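PDB 1AGQ: glial cell-derived neurotrophic factor from Rattus norvegicus, which probably acts as a secreted, dimeric cystine-knot growth factor that supports the survival of neurons by signalling through cell-surface receptors. Local coordinates for residues 49-54 / 110-115. Sequence-based numbering, arbitrary orientation.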
ATOM      1  N   LEU B  49       4.850  -7.147 -20.598  1.00 31.23           N
ATOM      2  CA  LEU B  49       4.166  -7.823 -21.689  1.00 31.16           C
ATOM      3  C   LEU B  49       4.539  -7.229 -23.036  1.00 32.64           C
ATOM      4  O   LEU B  49       5.108  -6.152 -23.122  1.00 27.39           O
ATOM      5  CB  LEU B  49       2.647  -7.699 -21.530  1.00 29.16           C
ATOM      6  CG  LEU B  49       1.909  -8.219 -20.283  1.00 27.90           C
ATOM      7  CD1 LEU B  49       0.501  -7.665 -20.279  1.00 32.63           C
ATOM      8  CD2 LEU B  49       1.881  -9.730 -20.279  1.00 33.31           C
ATOM      9  N   ASN B  50       4.211  -7.958 -24.094  1.00 35.54           N
ATOM     10  CA  ASN B  50       4.434  -7.463 -25.441  1.00 32.45           C
ATOM     11  C   ASN B  50       3.080  -6.863 -25.755  1.00 25.75           C
ATOM     12  O   ASN B  50       2.062  -7.410 -25.365  1.00 25.21           O
ATOM     13  CB  ASN B  50       4.703  -8.614 -26.410  1.00 34.46           C
ATOM     14  CG  ASN B  50       5.980  -9.345 -26.089  1.00 28.68           C
ATOM     15  OD1 ASN B  50       5.971 -10.584 -25.980  1.00 46.54           O
ATOM     16  ND2 ASN B  50       7.065  -8.631 -25.932  1.00 27.13           N
ATOM     17  N   VAL B  51       3.050  -5.744 -26.457  1.00 26.40           N
ATOM     18  CA  VAL B  51       1.766  -5.174 -26.799  1.00 29.96           C
ATOM     19  C   VAL B  51       0.923  -6.222 -27.536  1.00 34.92           C
ATOM     20  O   VAL B  51      -0.299  -6.179 -27.495  1.00 37.13           O
ATOM     21  CB  VAL B  51       1.950  -3.923 -27.652  1.00 27.13           C
ATOM     22  CG1 VAL B  51       0.616  -3.492 -28.265  1.00 32.87           C
ATOM     23  CG2 VAL B  51       2.518  -2.822 -26.775  1.00 24.50           C
ATOM     24  N   THR B  52       1.575  -7.173 -28.199  1.00 34.96           N
ATOM     25  CA  THR B  52       0.823  -8.216 -28.887  1.00 39.33           C
ATOM     26  C   THR B  52       0.188  -9.186 -27.870  1.00 38.16           C
ATOM     27  O   THR B  52      -0.745  -9.907 -28.199  1.00 47.47           O
ATOM     28  CB  THR B  52       1.723  -8.983 -29.908  1.00 39.16           C
ATOM     29  OG1 THR B  52       2.911  -9.471 -29.263  1.00 41.81           O
ATOM     30  CG2 THR B  52       2.139  -8.051 -31.027  1.00 34.90           C
ATOM     31  N   ASP B  53       0.683  -9.189 -26.631  1.00 41.14           N
ATOM     32  CA  ASP B  53       0.133 -10.053 -25.573  1.00 45.93           C
ATOM     33  C   ASP B  53      -1.237  -9.536 -25.097  1.00 47.13           C
ATOM     34  O   ASP B  53      -2.000 -10.273 -24.474  1.00 52.27           O
ATOM     35  CB  ASP B  53       1.047 -10.083 -24.332  1.00 41.07           C
ATOM     36  CG  ASP B  53       2.295 -10.930 -24.511  1.00 54.32           C
ATOM     37  OD1 ASP B  53       2.258 -11.938 -25.249  1.00 49.66           O
ATOM     38  OD2 ASP B  53       3.326 -10.580 -23.890  1.00 35.27           O
ATOM     39  N   LEU B  54      -1.538  -8.267 -25.375  1.00 46.87           N
ATOM     40  CA  LEU B  54      -2.788  -7.657 -24.927  1.00 40.03           C
ATOM     41  C   LEU B  54      -4.052  -8.076 -25.658  1.00 47.03           C
ATOM     42  O   LEU B  54      -5.160  -7.739 -25.226  1.00 44.74           O
ATOM     43  CB  LEU B  54      -2.670  -6.141 -24.979  1.00 38.11           C
ATOM     44  CG  LEU B  54      -1.391  -5.534 -24.397  1.00 35.05           C
ATOM     45  CD1 LEU B  54      -1.433  -4.025 -24.597  1.00 40.19           C
ATOM     46  CD2 LEU B  54      -1.246  -5.887 -22.917  1.00 33.43           C
ATOM     47  N   ASP B 110       0.698   7.215 -18.401  1.00 32.05           N
ATOM     48  CA  ASP B 110       0.526   8.136 -19.509  1.00 37.60           C
ATOM     49  C   ASP B 110       0.199   7.370 -20.786  1.00 33.15           C
ATOM     50  O   ASP B 110       0.541   6.189 -20.924  1.00 31.70           O
ATOM     51  CB  ASP B 110       1.803   8.964 -19.720  1.00 40.37           C
ATOM     52  CG  ASP B 110       2.104   9.888 -18.539  1.00 53.18           C
ATOM     53  OD1 ASP B 110       1.170  10.546 -18.044  1.00 52.61           O
ATOM     54  OD2 ASP B 110       3.275   9.959 -18.109  1.00 57.01           O
ATOM     55  N   ASP B 111      -0.490   8.052 -21.700  1.00 30.87           N
ATOM     56  CA  ASP B 111      -0.855   7.487 -22.999  1.00 37.36           C
ATOM     57  C   ASP B 111       0.412   6.885 -23.623  1.00 31.70           C
ATOM     58  O   ASP B 111       1.501   7.436 -23.460  1.00 35.04           O
ATOM     59  CB  ASP B 111      -1.390   8.592 -23.920  1.00 36.80           C
ATOM     60  CG  ASP B 111      -2.762   9.103 -23.496  1.00 48.82           C
ATOM     61  OD1 ASP B 111      -3.362   8.530 -22.574  1.00 41.93           O
ATOM     62  OD2 ASP B 111      -3.246  10.095 -24.102  1.00 45.75           O
ATOM     63  N   LEU B 112       0.269   5.749 -24.302  1.00 28.72           N
ATOM     64  CA  LEU B 112       1.397   5.095 -24.961  1.00 29.43           C
ATOM     65  C   LEU B 112       1.120   5.231 -26.463  1.00 33.05           C
ATOM     66  O   LEU B 112       0.091   4.756 -26.947  1.00 27.48           O
ATOM     67  CB  LEU B 112       1.479   3.606 -24.570  1.00 24.19           C
ATOM     68  CG  LEU B 112       2.375   2.761 -25.489  1.00 34.61           C
ATOM     69  CD1 LEU B 112       3.786   3.317 -25.485  1.00 41.86           C
ATOM     70  CD2 LEU B 112       2.370   1.317 -25.038  1.00 21.75           C
ATOM     71  N   SER B 113       2.019   5.919 -27.166  1.00 31.49           N
ATOM     72  CA  SER B 113       1.918   6.141 -28.614  1.00 29.27           C
ATOM     73  C   SER B 113       2.965   5.251 -29.264  1.00 26.41           C
ATOM     74  O   SER B 113       4.075   5.103 -28.739  1.00 27.76           O
ATOM     75  CB  SER B 113       2.267   7.593 -28.963  1.00 28.32           C
ATOM     76  OG  SER B 113       1.207   8.472 -28.675  1.00 47.51           O
ATOM     77  N   PHE B 114       2.621   4.654 -30.398  1.00 24.48           N
ATOM     78  CA  PHE B 114       3.594   3.822 -31.097  1.00 24.95           C
ATOM     79  C   PHE B 114       3.143   3.594 -32.523  1.00 22.13           C
ATOM     80  O   PHE B 114       1.970   3.815 -32.872  1.00 21.54           O
ATOM     81  CB  PHE B 114       3.808   2.466 -30.378  1.00 25.56           C
ATOM     82  CG  PHE B 114       2.595   1.579 -30.359  1.00 34.66           C
ATOM     83  CD1 PHE B 114       1.622   1.725 -29.370  1.00 34.43           C
ATOM     84  CD2 PHE B 114       2.413   0.599 -31.339  1.00 25.37           C
ATOM     85  CE1 PHE B 114       0.490   0.914 -29.357  1.00 38.96           C
ATOM     86  CE2 PHE B 114       1.279  -0.217 -31.329  1.00 32.05           C
ATOM     87  CZ  PHE B 114       0.319  -0.057 -30.336  1.00 31.39           C
ATOM     88  N   LEU B 115       4.089   3.199 -33.366  1.00 22.83           N
ATOM     89  CA  LEU B 115       3.760   2.899 -34.742  1.00 21.32           C
ATOM     90  C   LEU B 115       3.845   1.376 -34.803  1.00 23.01           C
ATOM     91  O   LEU B 115       4.767   0.774 -34.230  1.00 29.97           O
ATOM     92  CB  LEU B 115       4.749   3.573 -35.714  1.00 22.40           C
ATOM     93  CG  LEU B 115       4.863   5.112 -35.715  1.00 26.54           C
ATOM     94  CD1 LEU B 115       5.822   5.556 -36.814  1.00 24.91           C
ATOM     95  CD2 LEU B 115       3.499   5.754 -35.937  1.00 27.67           C
TER
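V51 and F114 mark the closest backbone approach, their CA atoms 10.1 Å apart, so the link between the 3-10 turn that follows strand 43-50 and strand 112-115 rests on side chains, with no hydrogen bond across it. In this cystine-knot growth factor of the TGF-beta-like family, the contact joins two antiparallel hairpins, 43-50/63-70 and 112-115/121-124. V51 divides its methyls between two partners. CG1, anti to the backbone N (chi1 168°), lies 4.0 Å from F114 CZ and meets the ring obliquely, the two side chains arriving from opposite directions. CG2 is directed to L112, 4.5 Å from its CD2, a looser apolar contact. L112 and F114, two apart on their strand, both point their CB toward segment 49-54. The rings of Y58 and F114 meet edge-to-face, and V51 also touches Y58, extending the apolar cluster; only 93 Å² is buried between the segments themselves. V51 sits on a short 3-10 turn, evidenced by D53 N to N50 O at 2.6 Å and L54 N to V51 O at 3.2 Å. In addition, N50 N donates to D53 OD2 at 2.8 Å, nearly straight at 170° but from above the carboxylate plane.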